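Local coordinates for TraM protein (Plasmid R64, PDB 3WZ3) that is probably, like its Legionella relative DotI, an inner-membrane component of a type IVB secretion system, represented here by its periplasmic domain, at residues R124-S128 / G129-R133; I57-T60 / I61-K65. All coordinates share one frame; numbering follows the deposited sequence.

Contact 1: residues R124-S128 / G129-R133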
loop_
_atom_site.group_PDB
_atom_site.type_symbol
_atom_site.label_atom_id
_atom_site.label_comp_id
_atom_site.label_asym_id
_atom_site.label_seq_id
_atom_site.Cartn_x
_atom_site.Cartn_y
_atom_site.Cartn_z
ATOM N N ARG A 124 -15.815 -9.744 -12.677
ATOM C CA ARG A 124 -17.126 -9.098 -12.803
ATOM C C ARG A 124 -17.342 -8.066 -11.700
ATOM O O ARG A 124 -18.158 -7.158 -11.831
ATOM C CB ARG A 124 -18.250 -10.139 -12.758
ATOM C CG ARG A 124 -19.645 -9.528 -12.860
ATOM C CD ARG A 124 -19.808 -8.843 -14.207
ATOM N NE ARG A 124 -21.095 -8.167 -14.365
ATOM C CZ ARG A 124 -21.335 -6.918 -13.977
ATOM N NH1 ARG A 124 -20.382 -6.210 -13.379
ATOM N NH2 ARG A 124 -22.537 -6.377 -14.175
ATOM N N LEU A 125 -16.616 -8.220 -10.595
ATOM C CA LEU A 125 -16.719 -7.315 -9.454
ATOM C C LEU A 125 -15.650 -6.215 -9.497
ATOM O O LEU A 125 -15.949 -5.034 -9.340
ATOM C CB LEU A 125 -16.591 -8.123 -8.165
ATOM C CG LEU A 125 -17.782 -8.308 -7.224
ATOM C CD1 LEU A 125 -19.116 -8.314 -7.951
ATOM C CD2 LEU A 125 -17.599 -9.578 -6.392
ATOM N N LYS A 126 -14.397 -6.618 -9.701
ATOM C CA LYS A 126 -13.298 -5.692 -9.880
ATOM C C LYS A 126 -12.510 -6.109 -11.113
ATOM O O LYS A 126 -11.942 -7.208 -11.148
ATOM C CB LYS A 126 -12.362 -5.718 -8.667
ATOM C CG LYS A 126 -12.963 -5.178 -7.400
ATOM C CD LYS A 126 -11.893 -5.077 -6.310
ATOM C CE LYS A 126 -12.501 -4.462 -5.058
ATOM N NZ LYS A 126 -11.497 -4.313 -3.960
ATOM N N PRO A 127 -12.480 -5.257 -12.140
ATOM C CA PRO A 127 -11.879 -5.698 -13.401
ATOM C C PRO A 127 -10.392 -6.043 -13.309
ATOM O O PRO A 127 -9.905 -6.774 -14.170
ATOM C CB PRO A 127 -12.143 -4.518 -14.355
ATOM C CG PRO A 127 -12.305 -3.347 -13.438
ATOM C CD PRO A 127 -13.003 -3.871 -12.235
ATOM N N SER A 128 -9.692 -5.542 -12.285
ATOM C CA SER A 128 -8.299 -5.944 -12.066
ATOM C C SER A 128 -8.197 -7.414 -11.705
ATOM O O SER A 128 -7.138 -8.006 -11.862
ATOM C CB SER A 128 -7.679 -5.158 -10.901
ATOM O OG SER A 128 -8.293 -5.524 -9.693
ATOM N N GLY A 129 -9.282 -7.972 -11.177
ATOM C CA GLY A 129 -9.274 -9.327 -10.654
ATOM C C GLY A 129 -8.439 -9.538 -9.408
ATOM O O GLY A 129 -8.152 -10.690 -9.052
HETATM N N MSE A 130 -8.049 -8.455 -8.736
HETATM C CA MSE A 130 -7.195 -8.586 -7.558
HETATM C C MSE A 130 -7.529 -7.539 -6.511
HETATM O O MSE A 130 -8.048 -6.462 -6.835
HETATM C CB MSE A 130 -5.733 -8.396 -7.962
HETATM C CG MSE A 130 -5.182 -9.572 -8.762
HETATM SE SE MSE A 130 -3.302 -9.345 -9.300
HETATM C CE MSE A 130 -3.579 -8.125 -10.781
ATOM N N GLU A 131 -7.171 -7.834 -5.267
ATOM C CA GLU A 131 -7.216 -6.832 -4.203
ATOM C C GLU A 131 -6.273 -7.242 -3.086
ATOM O O GLU A 131 -6.009 -8.435 -2.872
ATOM C CB GLU A 131 -8.646 -6.660 -3.669
ATOM C CG GLU A 131 -9.123 -7.815 -2.853
ATOM C CD GLU A 131 -10.609 -7.779 -2.541
ATOM O OE1 GLU A 131 -11.289 -6.788 -2.912
ATOM O OE2 GLU A 131 -11.107 -8.744 -1.916
ATOM N N ILE A 132 -5.756 -6.257 -2.368
ATOM C CA ILE A 132 -4.897 -6.512 -1.226
ATOM C C ILE A 132 -5.742 -6.847 -0.006
ATOM O O ILE A 132 -6.533 -6.016 0.464
ATOM C CB ILE A 132 -4.053 -5.260 -0.935
ATOM C CG1 ILE A 132 -3.105 -4.994 -2.113
ATOM C CG2 ILE A 132 -3.307 -5.433 0.384
ATOM C CD1 ILE A 132 -2.405 -3.625 -2.054
ATOM N N ARG A 133 -5.571 -8.051 0.530
ATOM C CA ARG A 133 -6.343 -8.454 1.706
ATOM C C ARG A 133 -5.614 -8.285 3.018
ATOM O O ARG A 133 -6.239 -8.354 4.081
ATOM C CB ARG A 133 -6.836 -9.894 1.592
ATOM C CG ARG A 133 -5.714 -10.886 1.466
ATOM C CD ARG A 133 -6.213 -12.331 1.610
ATOM N NE ARG A 133 -6.479 -12.686 2.991
ATOM C CZ ARG A 133 -7.677 -13.033 3.454
ATOM N NH1 ARG A 133 -8.724 -13.072 2.634
ATOM N NH2 ARG A 133 -7.830 -13.332 4.739
#

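Contact 2: residues I57-T60 / I61-K65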
loop_
_atom_site.group_PDB
_atom_site.type_symbol
_atom_site.label_atom_id
_atom_site.label_comp_id
_atom_site.label_asym_id
_atom_site.label_seq_id
_atom_site.Cartn_x
_atom_site.Cartn_y
_atom_site.Cartn_z
ATOM N N ILE A 57 0.955 9.915 10.183
ATOM C CA ILE A 57 0.950 10.611 8.894
ATOM C C ILE A 57 -0.163 11.626 8.713
ATOM O O ILE A 57 0.106 12.763 8.340
ATOM C CB ILE A 57 0.880 9.593 7.734
ATOM C CG1 ILE A 57 2.116 8.704 7.740
ATOM C CG2 ILE A 57 0.673 10.297 6.390
ATOM C CD1 ILE A 57 3.384 9.466 7.609
ATOM N N LEU A 58 -1.405 11.225 8.950
ATOM C CA LEU A 58 -2.530 12.088 8.622
ATOM C C LEU A 58 -2.523 13.347 9.465
ATOM O O LEU A 58 -2.784 14.428 8.953
ATOM C CB LEU A 58 -3.855 11.340 8.785
ATOM C CG LEU A 58 -4.013 10.160 7.830
ATOM C CD1 LEU A 58 -5.383 9.547 8.066
ATOM C CD2 LEU A 58 -3.847 10.626 6.403
ATOM N N GLU A 59 -2.226 13.206 10.752
ATOM C CA GLU A 59 -2.188 14.372 11.619
ATOM C C GLU A 59 -1.069 15.308 11.221
ATOM O O GLU A 59 -1.237 16.521 11.253
ATOM C CB GLU A 59 -2.014 13.971 13.086
ATOM C CG GLU A 59 -1.815 15.175 13.993
ATOM C CD GLU A 59 -1.572 14.800 15.442
ATOM O OE1 GLU A 59 -2.541 14.386 16.114
ATOM O OE2 GLU A 59 -0.413 14.933 15.911
ATOM N N THR A 60 0.078 14.760 10.831
ATOM C CA THR A 60 1.207 15.597 10.433
ATOM C C THR A 60 0.937 16.296 9.100
ATOM O O THR A 60 1.234 17.482 8.939
ATOM C CB THR A 60 2.513 14.793 10.356
ATOM O OG1 THR A 60 2.750 14.149 11.614
ATOM C CG2 THR A 60 3.697 15.720 10.028
ATOM N N ILE A 61 0.367 15.576 8.140
ATOM C CA ILE A 61 -0.016 16.184 6.873
ATOM C C ILE A 61 -0.973 17.342 7.127
ATOM O O ILE A 61 -0.776 18.443 6.590
ATOM C CB ILE A 61 -0.654 15.156 5.921
ATOM C CG1 ILE A 61 0.415 14.204 5.379
ATOM C CG2 ILE A 61 -1.326 15.876 4.752
ATOM C CD1 ILE A 61 -0.145 13.124 4.449
ATOM N N LYS A 62 -1.989 17.108 7.948
ATOM C CA LYS A 62 -3.009 18.135 8.188
ATOM C C LYS A 62 -2.466 19.329 8.964
ATOM O O LYS A 62 -2.678 20.481 8.577
ATOM C CB LYS A 62 -4.205 17.549 8.935
ATOM C CG LYS A 62 -5.305 18.563 9.233
ATOM C CD LYS A 62 -6.419 17.914 10.035
ATOM C CE LYS A 62 -7.544 18.897 10.322
ATOM N NZ LYS A 62 -7.048 20.088 11.070
ATOM N N LYS A 63 -1.770 19.063 10.056
ATOM C CA LYS A 63 -1.321 20.146 10.925
ATOM C C LYS A 63 -0.142 20.920 10.365
ATOM O O LYS A 63 -0.095 22.150 10.486
ATOM C CB LYS A 63 -1.003 19.610 12.318
ATOM C CG LYS A 63 -2.254 19.268 13.103
ATOM C CD LYS A 63 -1.916 18.589 14.418
ATOM C CE LYS A 63 -0.929 19.409 15.231
ATOM N NZ LYS A 63 -0.499 18.677 16.461
ATOM N N GLU A 64 0.798 20.216 9.741
ATOM C CA GLU A 64 2.044 20.841 9.296
ATOM C C GLU A 64 2.117 21.123 7.805
ATOM O O GLU A 64 3.119 21.674 7.317
ATOM C CB GLU A 64 3.252 20.021 9.734
ATOM C CG GLU A 64 3.363 19.898 11.251
ATOM C CD GLU A 64 4.710 19.366 11.702
ATOM O OE1 GLU A 64 5.745 19.871 11.221
ATOM O OE2 GLU A 64 4.732 18.443 12.533
ATOM N N LYS A 65 1.060 20.754 7.086
ATOM C CA LYS A 65 0.956 21.074 5.660
ATOM C C LYS A 65 2.118 20.468 4.891
ATOM O O LYS A 65 2.799 21.134 4.101
ATOM C CB LYS A 65 0.890 22.594 5.438
ATOM C CG LYS A 65 -0.500 23.173 5.613
ATOM C CD LYS A 65 -1.081 22.902 6.989
ATOM C CE LYS A 65 -0.592 23.927 8.005
ATOM N NZ LYS A 65 -1.431 23.976 9.249
#

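Contact 1: residues R124-S128 / G129-R133
Lys126 reaches forward over the turn that follows it and closes a salt bridge with Glu131, five residues on. Its CB already points toward the following segment, CG stands anti to the carbonyl carbon (chi1 -67°), and from there the chain runs fully extended, which carries the ammonium group well past the turn. CD comes 3.9 Å from Glu131 OE1 and lies close to Met130 O. CE packs against the glutamate, 3.4 Å from Glu131 OE1, and NZ meets that same oxygen at 2.7 Å, nearly along its C-O axis. The two side chains cross at about a right angle. NZ also donates to Pro38 O, while the other carboxylate oxygen, Glu131 OE2, takes a bond from Gln119 on the neighbouring strand, so the carboxylate is held through both oxygens and its rotation is restrained. A bound sulfate, probably from the crystallisation liquor, lies near the lysine side chain.

Between the two charged residues the backbone makes a type I beta turn from Lys126 to Gly129, leading into strand 130-139, an edge strand within this chain of the four-stranded antiparallel sheet in an NTF2-like domain. Gly129 N closes the turn on Lys126 O at 2.8 Å; the positive phi of Gly129 (68°) suits a residue without a side chain. Ser128 adds a second bond: its OG, placed between the backbone N and the carbonyl carbon, accepts from Met130 N at 3.1 Å with an N-H...O angle of 162°. The selenomethionine Met130 is buried against Ala10 and Phe13 of helix 7-22, and its bent end brings CE back to 3.7 Å from Ser128 O, a carbonyl whose hydrogen-bond donor is the indole N-H of Trp5.

Contact 2: residues I57-T60 / I61-K65
Ile61 opens the second segment by binding back to Ile57: its N donates to Ile57 O at 2.8 Å, nearly straight. On the same side of the helix the two side chains meet, Ile61 CD1 lying 3.5 Å from Ile57 CG2. The meeting involves the end of one chain and the short branch of the other. Lys62 repeats the backbone bond, to Leu58 O, and its CB touches that oxygen; beyond CB the chain leads away from the first segment. Lys63 N donates to Glu59 O, and here the side chains run side by side, pointing the same way. Their closest approach is between methylenes, Lys63 CD to Glu59 CG at 3.4 Å: the lysine CG lies anti to the carbonyl carbon (chi1 -74°) and chi2 is extended, which lays CD beside the glutamate stem, and the bend at chi3 then sets the course of CE and NZ. The charged ends stay further apart: Lys63 NZ is 3.8 Å from Glu59 OE2, a long salt bridge, and that oxygen also takes a bond from Asn56 ND2. Glu64 N donates to Thr60 O at 2.9 Å. Glu64 OE2 lies 3.8 Å from the methyl Thr60 CG2 and pairs with Lys107, while Thr60 OG1 bonds to Asn56 O. Lys65 then turns to positive phi (59°), and its NZ reaches back to Lys63 O at 2.6 Å. This is an i to i+4 pattern in a short amphipathic helix, its isoleucines turned inward against Leu100 of the sheet, with Ile61 also meeting Tyr29 and Phe26, and it runs out just before strand 67-82.

How the contacts relate
Contacts 1 and 2 lie on opposite sides of the chain's centre, their own centres 31 Å apart and their nearest atoms about 16 Å apart, and they share no element. Residues 124-133 enter the last strand of the sheet; residues 57-65 form the short helix preceding the first. Both are partly buried, each with two buried residues among those that touch, but contact 2 has more exposed ones. In contact 1 a short salt bridge spans a type I beta turn, reinforced by a serine hydroxyl. In contact 2 regular helical backbone bonds do the holding, the salt bridge is long, and an isoleucine pair supplies the buried side.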